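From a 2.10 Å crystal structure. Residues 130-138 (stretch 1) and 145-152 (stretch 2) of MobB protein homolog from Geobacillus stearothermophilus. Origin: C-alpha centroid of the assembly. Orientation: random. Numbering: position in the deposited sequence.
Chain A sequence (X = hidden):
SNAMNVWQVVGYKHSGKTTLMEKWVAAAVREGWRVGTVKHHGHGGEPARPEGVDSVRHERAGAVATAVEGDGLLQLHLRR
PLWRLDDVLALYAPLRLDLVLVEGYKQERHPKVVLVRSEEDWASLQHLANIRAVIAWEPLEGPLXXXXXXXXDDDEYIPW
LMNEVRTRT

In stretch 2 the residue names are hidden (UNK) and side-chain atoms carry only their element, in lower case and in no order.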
# COMPACT_ATOMS: atom_id res chain seq x y z
N ASN A 130 7.35 -10.92 3.52
CA ASN A 130 6.05 -10.72 4.14
C ASN A 130 4.85 -10.60 3.18
O ASN A 130 3.90 -9.88 3.47
CB ASN A 130 6.15 -9.45 5.00
CG ASN A 130 5.38 -9.57 6.31
OD1 ASN A 130 4.62 -10.51 6.52
ND2 ASN A 130 5.59 -8.60 7.21
N ILE A 131 4.89 -11.29 2.04
CA ILE A 131 3.75 -11.24 1.11
C ILE A 131 2.54 -11.91 1.76
O ILE A 131 2.65 -13.05 2.20
CB ILE A 131 4.08 -11.99 -0.22
CG1 ILE A 131 5.17 -11.23 -0.98
CG2 ILE A 131 2.81 -12.09 -1.11
CD1 ILE A 131 5.72 -12.03 -2.17
N ARG A 132 1.40 -11.23 1.82
CA ARG A 132 0.21 -11.82 2.41
C ARG A 132 -0.84 -12.25 1.39
O ARG A 132 -1.67 -13.12 1.67
CB ARG A 132 -0.44 -10.84 3.40
CG ARG A 132 0.48 -10.37 4.53
CD ARG A 132 1.02 -11.57 5.32
NE ARG A 132 1.89 -11.17 6.43
CZ ARG A 132 1.45 -10.69 7.59
NH1 ARG A 132 0.15 -10.55 7.80
NH2 ARG A 132 2.31 -10.34 8.55
N ALA A 133 -0.82 -11.64 0.21
CA ALA A 133 -1.80 -11.97 -0.82
C ALA A 133 -1.31 -11.44 -2.14
O ALA A 133 -0.45 -10.55 -2.19
CB ALA A 133 -3.17 -11.34 -0.50
N VAL A 134 -1.89 -12.00 -3.20
CA VAL A 134 -1.58 -11.64 -4.58
C VAL A 134 -2.90 -11.34 -5.27
O VAL A 134 -3.89 -12.06 -5.07
CB VAL A 134 -0.92 -12.81 -5.35
CG1 VAL A 134 -0.59 -12.37 -6.80
CG2 VAL A 134 0.35 -13.29 -4.62
N ILE A 135 -2.93 -10.26 -6.05
CA ILE A 135 -4.11 -9.90 -6.82
C ILE A 135 -3.56 -9.87 -8.24
O ILE A 135 -2.60 -9.14 -8.53
CB ILE A 135 -4.70 -8.54 -6.38
CG1 ILE A 135 -5.18 -8.65 -4.92
CG2 ILE A 135 -5.83 -8.13 -7.32
CD1 ILE A 135 -5.72 -7.34 -4.30
N ALA A 136 -4.14 -10.66 -9.14
CA ALA A 136 -3.60 -10.78 -10.49
C ALA A 136 -4.56 -10.64 -11.65
O ALA A 136 -5.77 -10.73 -11.48
CB ALA A 136 -2.89 -12.12 -10.60
N TRP A 137 -3.98 -10.44 -12.83
CA TRP A 137 -4.75 -10.31 -14.08
C TRP A 137 -5.15 -11.70 -14.57
O TRP A 137 -6.14 -11.85 -15.27
CB TRP A 137 -3.90 -9.69 -15.19
CG TRP A 137 -3.63 -8.23 -15.16
CD1 TRP A 137 -3.55 -7.41 -14.07
CD2 TRP A 137 -3.25 -7.44 -16.29
NE1 TRP A 137 -3.12 -6.15 -14.46
CE2 TRP A 137 -2.93 -6.15 -15.81
CE3 TRP A 137 -3.14 -7.71 -17.66
CZ2 TRP A 137 -2.50 -5.12 -16.67
CZ3 TRP A 137 -2.71 -6.68 -18.51
CH2 TRP A 137 -2.40 -5.41 -18.00
N GLU A 138 -4.33 -12.69 -14.25
CA GLU A 138 -4.55 -14.08 -14.68
C GLU A 138 -4.05 -15.04 -13.61
O GLU A 138 -3.36 -14.63 -12.69
CB GLU A 138 -3.79 -14.35 -15.98
CG GLU A 138 -2.33 -13.92 -15.95
CD GLU A 138 -1.49 -14.63 -17.01
OE1 GLU A 138 -2.06 -15.04 -18.05
OE2 GLU A 138 -0.25 -14.76 -16.81
N UNK A 145 1.94 -20.07 -1.86
CA UNK A 145 1.73 -20.06 -0.41
C UNK A 145 0.82 -18.94 0.06
O UNK A 145 0.64 -18.75 1.27
c UNK A 145 3.07 -19.97 0.31
N UNK A 146 0.23 -18.20 -0.88
CA UNK A 146 -0.64 -17.09 -0.51
C UNK A 146 -1.93 -17.08 -1.31
O UNK A 146 -1.95 -17.53 -2.45
c UNK A 146 3.17 -15.89 1.17
c UNK A 146 2.67 -15.72 -0.96
n UNK A 146 3.69 -15.80 -0.04
c UNK A 146 1.50 -15.76 -0.26
n UNK A 146 1.85 -15.87 1.07
c UNK A 146 0.09 -15.76 -0.73
N UNK A 147 -3.01 -16.56 -0.73
CA UNK A 147 -4.25 -16.53 -1.50
C UNK A 147 -4.06 -15.63 -2.72
O UNK A 147 -3.31 -14.64 -2.67
c UNK A 147 -5.28 -15.98 -0.51
c UNK A 147 -4.45 -15.19 0.46
c UNK A 147 -3.22 -16.05 0.64
N UNK A 148 -4.71 -15.99 -3.82
CA UNK A 148 -4.62 -15.22 -5.05
C UNK A 148 -6.05 -14.84 -5.43
O UNK A 148 -6.95 -15.69 -5.42
c UNK A 148 -3.93 -15.17 -7.50
c UNK A 148 -4.01 -16.04 -6.23
c UNK A 148 -2.63 -16.58 -5.83
N UNK A 149 -6.25 -13.56 -5.74
CA UNK A 149 -7.57 -13.06 -6.13
C UNK A 149 -7.45 -12.40 -7.51
O UNK A 149 -6.37 -11.99 -7.95
c UNK A 149 -9.47 -13.15 -1.82
c UNK A 149 -9.37 -12.85 -3.18
c UNK A 149 -7.08 -12.17 -2.86
c UNK A 149 -8.36 -12.96 -0.97
c UNK A 149 -8.17 -12.36 -3.71
c UNK A 149 -8.08 -11.96 -5.17
c UNK A 149 -7.17 -12.47 -1.49
N UNK A 150 -8.58 -12.29 -8.19
CA UNK A 150 -8.61 -11.61 -9.46
C UNK A 150 -8.75 -10.13 -9.11
O UNK A 150 -9.43 -9.77 -8.14
o UNK A 150 -10.18 -11.04 -11.23
c UNK A 150 -9.85 -12.03 -10.27
N UNK A 151 -8.10 -9.27 -9.89
CA UNK A 151 -8.18 -7.82 -9.68
C UNK A 151 -9.65 -7.35 -9.77
O UNK A 151 -10.05 -6.34 -9.16
c UNK A 151 -6.57 -5.00 -11.89
c UNK A 151 -6.69 -5.17 -9.33
c UNK A 151 -7.33 -5.59 -10.68
c UNK A 151 -7.34 -7.11 -10.75
N UNK A 152 -10.47 -8.09 -10.51
CA UNK A 152 -11.88 -7.72 -10.65
C UNK A 152 -12.71 -8.12 -9.42
O UNK A 152 -13.82 -7.63 -9.22
c UNK A 152 -12.48 -8.41 -11.89

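Position 145 carries a single side-chain carbon, which lies out of reach of stretch 1. One carbon and nothing further is alanine: Ala145 leads into the contact without joining it.

Position 146 shows one carbon followed by a five-membered ring of three carbons and two nitrogens. The CA-to-CB bond points toward stretch 1, and the ring lies over the start of its strand, with the carbonyl of Ile131 above one face. Such a ring is the imidazole of histidine. In His146, CE1 sits 3.1 Å from Ile131 O, while CG2 of Ile131 stands 4.0 Å from the ring centroid, close enough to the ring normal for a CH-pi contact. ND1 of His146 is also 3.1 Å from Ile131 O, but the angle is poor and no hydrogen bond results, so the contact with Ile131 is one of packing.

At position 147 three carbons close a ring back onto the backbone nitrogen, and the ring lies against Arg132 O and Ala133 CB. Only proline closes such a ring. Pro147 has no N-H to give, yet its carbonyl serves the sheet: Val134 N donates to Pro147 O at 3.0 Å. The CA-to-CB bond points sideways; the ring brings CD of Pro147 3.5 Å from Arg132 O and CG 4.2 Å from Ala133 CB.

Position 148 has three carbons, one carrying the other two, so the side chain forks at its first atom; these carbons lie beside Val134. That is valine. Val148 pairs in parallel register with Val134, and the two side chains share a face of the sheet, Val148 CG2 lying 4.2 Å from Val134 CB. Both adopt the t rotamer.

Position 149 bears one carbon and then a ring of six carbons, with no oxygen attached and with Ala133 CB at the ring's edge: phenylalanine. Phe149 turns to the other face, with Ile135, and its chi1 is m. The ring runs back along the strand to meet Ala133, CE2 of Phe149 being 4.3 Å from Ala133 CB. Its backbone works in both directions, as Phe149 N donates to Val134 O at 2.9 Å and Phe149 O accepts from Ala136 N at 2.9 Å.

Position 150 has one carbon and one oxygen, and its CA-to-CB bond points away from stretch 1. This is serine. Ser150 OG accepts from the backbone N of residue 152 at 3.1 Å.

Position 151 has four carbons, forked at the second, which lie against Ile135 and come near Trp137, hence leucine. Leu151 CD1 packs 3.7 Å from Ile135 CG2, CD2 comes within 4.4 Å of Trp137 CD1, and Leu151 N donates to Ala136 O at 3.2 Å.

Position 152 has one carbon, beyond reach of stretch 1: alanine. Ala152 supplies the N-H that Ser150 OG accepts.

The rule is a short parallel pairing, locked by four backbone hydrogen bonds in which Val134 and Ala136 each donate and accept once. Side chains then sort by alternation: Val134 with Val148 on one face, Ile135 with Phe149 on the other. His146 and Leu151 extend the packing beyond the paired residues, against Ile131 at one end and Ile135 and Trp137 at the other.

Stretch 2 (145-152) AHPVFSLA
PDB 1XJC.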